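Local atomic coordinates of transcriptional regulator nlh2 (PDB entry 4G3V), a protein that probably activates sigma-54-dependent transcription under the control of its GAF domain, which is captured here in an inactive state. Residues G85-I90 with N144-I149. Numbering follows the deposited sequence.
Sequences GIPLVI and NFYQTI
Tyr-146, on helix 139-162, lies across Pro-87, in the loop that leads into edge strand 88-90, and Val-89, within that strand, and this one aromatic side chain makes the whole contact with both. The joint illustrates how a long helix on one face of a GAF sheet can reach the outermost strand through a single tyrosine side chain.

The apolar contacts divide along the length of the tyrosine. Near its root, the CG2 methyl of Val-89 rests 3.6 Å from Tyr-146 CB and equally close to CG, the two side chains crossing at about a right angle. Val-89 holds CG1 anti to the backbone N (chi1 179°), which leaves CG2 anti to the carbonyl carbon and turned to the base of the ring. Further out, the pyrrolidine of Pro-87 meets the ring at a slant: its CG sits 3.4 Å from Tyr-146 CE1, and its CB 3.5 Å from the same carbon. The chi1 of Tyr-146 lies at 146°, away from the staggered values, and the ring runs from beside Val-89 back toward Pro-87.

The one polar group at the interface is the phenol oxygen. Tyr-146 OH lies 3.0 Å from Pro-87 CG, a tight approach to a carbon of the proline ring.

Strand 88-90 is tied to the sheet elsewhere, through backbone hydrogen bonds of Leu-88 with Ala-117 and Ile-90 with Leu-115, while Leu-88 packs on helix 76-84. On the helix side, Tyr-146 also packs on Ile-9 of the second subunit, so the same residue takes part in the dimer interface.

With 158 Å² buried in total, the joint is small and rests on apolar packing of Tyr-146 against Pro-87 and Val-89; no directional bond between the segments fixes the ring's orientation.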
ATOM      1  N   GLY A  85     -17.328   1.072   4.854  1.00 26.33           N
ATOM      2  CA  GLY A  85     -16.138   1.052   4.034  1.00 26.65           C
ATOM      3  C   GLY A  85     -15.113   2.052   4.545  1.00 28.31           C
ATOM      4  O   GLY A  85     -14.323   2.597   3.782  1.00 30.46           O
ATOM      5  N   ILE A  86     -15.142   2.301   5.849  1.00 27.99           N
ATOM      6  CA  ILE A  86     -14.122   3.124   6.486  1.00 28.41           C
ATOM      7  C   ILE A  86     -13.553   2.389   7.694  1.00 27.78           C
ATOM      8  O   ILE A  86     -14.262   1.626   8.354  1.00 28.51           O
ATOM      9  CB  ILE A  86     -14.663   4.505   6.890  1.00 32.10           C
ATOM     10  CG1 ILE A  86     -15.750   4.383   7.945  1.00 33.06           C
ATOM     11  CG2 ILE A  86     -15.220   5.232   5.664  1.00 34.52           C
ATOM     12  CD1 ILE A  86     -16.432   5.757   8.300  1.00 34.76           C
ATOM     13  N   PRO A  87     -12.262   2.596   7.976  1.00 25.83           N
ATOM     14  CA  PRO A  87     -11.646   1.796   9.038  1.00 26.01           C
ATOM     15  C   PRO A  87     -12.069   2.208  10.438  1.00 27.48           C
ATOM     16  O   PRO A  87     -12.535   3.354  10.665  1.00 28.13           O
ATOM     17  CB  PRO A  87     -10.140   2.029   8.848  1.00 31.42           C
ATOM     18  CG  PRO A  87     -10.002   3.219   8.022  1.00 34.23           C
ATOM     19  CD  PRO A  87     -11.303   3.484   7.300  1.00 29.13           C
ATOM     20  N   LEU A  88     -11.900   1.275  11.371  1.00 25.56           N
ATOM     21  CA  LEU A  88     -12.033   1.583  12.788  1.00 26.31           C
ATOM     22  C   LEU A  88     -10.764   1.183  13.543  1.00 28.76           C
ATOM     23  O   LEU A  88     -10.189   0.112  13.311  1.00 29.71           O
ATOM     24  CB  LEU A  88     -13.252   0.881  13.387  1.00 26.60           C
ATOM     25  CG  LEU A  88     -14.575   1.623  13.159  1.00 28.03           C
ATOM     26  CD1 LEU A  88     -15.757   0.733  13.534  1.00 29.53           C
ATOM     27  CD2 LEU A  88     -14.606   2.923  13.962  1.00 30.36           C
ATOM     28  N   VAL A  89     -10.363   2.050  14.460  1.00 26.47           N
ATOM     29  CA  VAL A  89      -9.183   1.851  15.298  1.00 28.43           C
ATOM     30  C   VAL A  89      -9.648   2.008  16.741  1.00 28.80           C
ATOM     31  O   VAL A  89      -9.947   3.126  17.178  1.00 31.49           O
ATOM     32  CB  VAL A  89      -8.114   2.913  14.962  1.00 34.73           C
ATOM     33  CG1 VAL A  89      -6.876   2.741  15.836  1.00 37.58           C
ATOM     34  CG2 VAL A  89      -7.773   2.846  13.479  1.00 38.69           C
ATOM     35  N   ILE A  90      -9.747   0.892  17.473  1.00 30.63           N
ATOM     36  CA  ILE A  90     -10.373   0.898  18.798  1.00 31.06           C
ATOM     37  C   ILE A  90      -9.392   0.509  19.878  1.00 32.49           C
ATOM     38  O   ILE A  90      -9.103  -0.667  20.047  1.00 32.60           O
ATOM     39  CB  ILE A  90     -11.529  -0.115  18.900  1.00 33.52           C
ATOM     40  CG1 ILE A  90     -12.519   0.069  17.754  1.00 36.56           C
ATOM     41  CG2 ILE A  90     -12.217   0.008  20.262  1.00 34.73           C
ATOM     42  CD1 ILE A  90     -13.249   1.382  17.770  1.00 36.10           C
ATOM     43  N   ASN A 144      -0.244   5.334  14.000  1.00 59.87           N
ATOM     44  CA  ASN A 144       0.734   5.036  12.964  1.00 61.12           C
ATOM     45  C   ASN A 144       0.537   3.632  12.404  1.00 56.95           C
ATOM     46  O   ASN A 144       0.602   3.407  11.193  1.00 58.97           O
ATOM     47  CB  ASN A 144       2.152   5.181  13.510  1.00 67.94           C
ATOM     48  CG  ASN A 144       3.212   4.812  12.487  1.00 72.87           C
ATOM     49  OD1 ASN A 144       3.443   5.546  11.521  1.00 75.44           O
ATOM     50  ND2 ASN A 144       3.870   3.675  12.700  1.00 75.00           N
ATOM     51  N   PHE A 145       0.281   2.685  13.298  1.00 49.54           N
ATOM     52  CA  PHE A 145       0.116   1.300  12.906  1.00 42.69           C
ATOM     53  C   PHE A 145      -1.119   1.146  12.021  1.00 40.11           C
ATOM     54  O   PHE A 145      -1.130   0.353  11.065  1.00 39.23           O
ATOM     55  CB  PHE A 145      -0.019   0.437  14.154  1.00 41.69           C
ATOM     56  CG  PHE A 145       0.283  -1.004  13.924  1.00 39.64           C
ATOM     57  CD1 PHE A 145       1.584  -1.457  13.959  1.00 43.39           C
ATOM     58  CD2 PHE A 145      -0.728  -1.906  13.694  1.00 38.78           C
ATOM     59  CE1 PHE A 145       1.866  -2.791  13.758  1.00 44.58           C
ATOM     60  CE2 PHE A 145      -0.457  -3.238  13.485  1.00 39.74           C
ATOM     61  CZ  PHE A 145       0.838  -3.683  13.514  1.00 43.34           C
ATOM     62  N   TYR A 146      -2.155   1.922  12.318  1.00 36.66           N
ATOM     63  CA  TYR A 146      -3.375   1.848  11.549  1.00 36.41           C
ATOM     64  C   TYR A 146      -3.109   2.091  10.065  1.00 32.82           C
ATOM     65  O   TYR A 146      -3.709   1.438   9.218  1.00 35.76           O
ATOM     66  CB  TYR A 146      -4.435   2.846  12.051  1.00 40.09           C
ATOM     67  CG  TYR A 146      -5.259   3.372  10.913  1.00 49.29           C
ATOM     68  CD1 TYR A 146      -6.091   2.524  10.189  1.00 53.06           C
ATOM     69  CD2 TYR A 146      -5.177   4.702  10.523  1.00 52.40           C
ATOM     70  CE1 TYR A 146      -6.831   2.992   9.110  1.00 55.74           C
ATOM     71  CE2 TYR A 146      -5.907   5.176   9.454  1.00 57.10           C
ATOM     72  CZ  TYR A 146      -6.733   4.318   8.749  1.00 58.99           C
ATOM     73  OH  TYR A 146      -7.472   4.793   7.685  1.00 62.39           O
ATOM     74  N   GLN A 147      -2.223   3.028   9.742  1.00 31.60           N
ATOM     75  CA  GLN A 147      -1.974   3.373   8.338  1.00 31.83           C
ATOM     76  C   GLN A 147      -1.496   2.128   7.595  1.00 30.79           C
ATOM     77  O   GLN A 147      -1.914   1.846   6.460  1.00 28.62           O
ATOM     78  CB  GLN A 147      -0.943   4.509   8.219  1.00 36.84           C
ATOM     79  CG  GLN A 147      -0.794   5.076   6.788  1.00 39.66           C
ATOM     80  CD  GLN A 147       0.077   6.345   6.707  1.00 42.49           C
ATOM     81  OE1 GLN A 147       0.706   6.747   7.687  1.00 45.18           O
ATOM     82  NE2 GLN A 147       0.098   6.982   5.531  1.00 40.84           N
ATOM     83  N   THR A 148      -0.628   1.369   8.242  1.00 27.66           N
ATOM     84  CA  THR A 148      -0.080   0.174   7.620  1.00 28.34           C
ATOM     85  C   THR A 148      -1.133  -0.924   7.425  1.00 24.71           C
ATOM     86  O   THR A 148      -1.169  -1.581   6.384  1.00 25.32           O
ATOM     87  CB  THR A 148       1.104  -0.351   8.421  1.00 29.10           C
ATOM     88  OG1 THR A 148       2.185   0.578   8.300  1.00 30.86           O
ATOM     89  CG2 THR A 148       1.553  -1.688   7.894  1.00 29.73           C
ATOM     90  N   ILE A 149      -2.017  -1.120   8.396  1.00 24.79           N
ATOM     91  CA  ILE A 149      -3.089  -2.088   8.206  1.00 26.00           C
ATOM     92  C   ILE A 149      -3.992  -1.635   7.048  1.00 26.07           C
ATOM     93  O   ILE A 149      -4.460  -2.456   6.240  1.00 25.27           O
ATOM     94  CB  ILE A 149      -3.885  -2.316   9.505  1.00 26.32           C
ATOM     95  CG1 ILE A 149      -2.948  -2.847  10.595  1.00 29.48           C
ATOM     96  CG2 ILE A 149      -5.060  -3.289   9.268  1.00 26.89           C
ATOM     97  CD1 ILE A 149      -2.273  -4.149  10.249  1.00 30.38           C
TER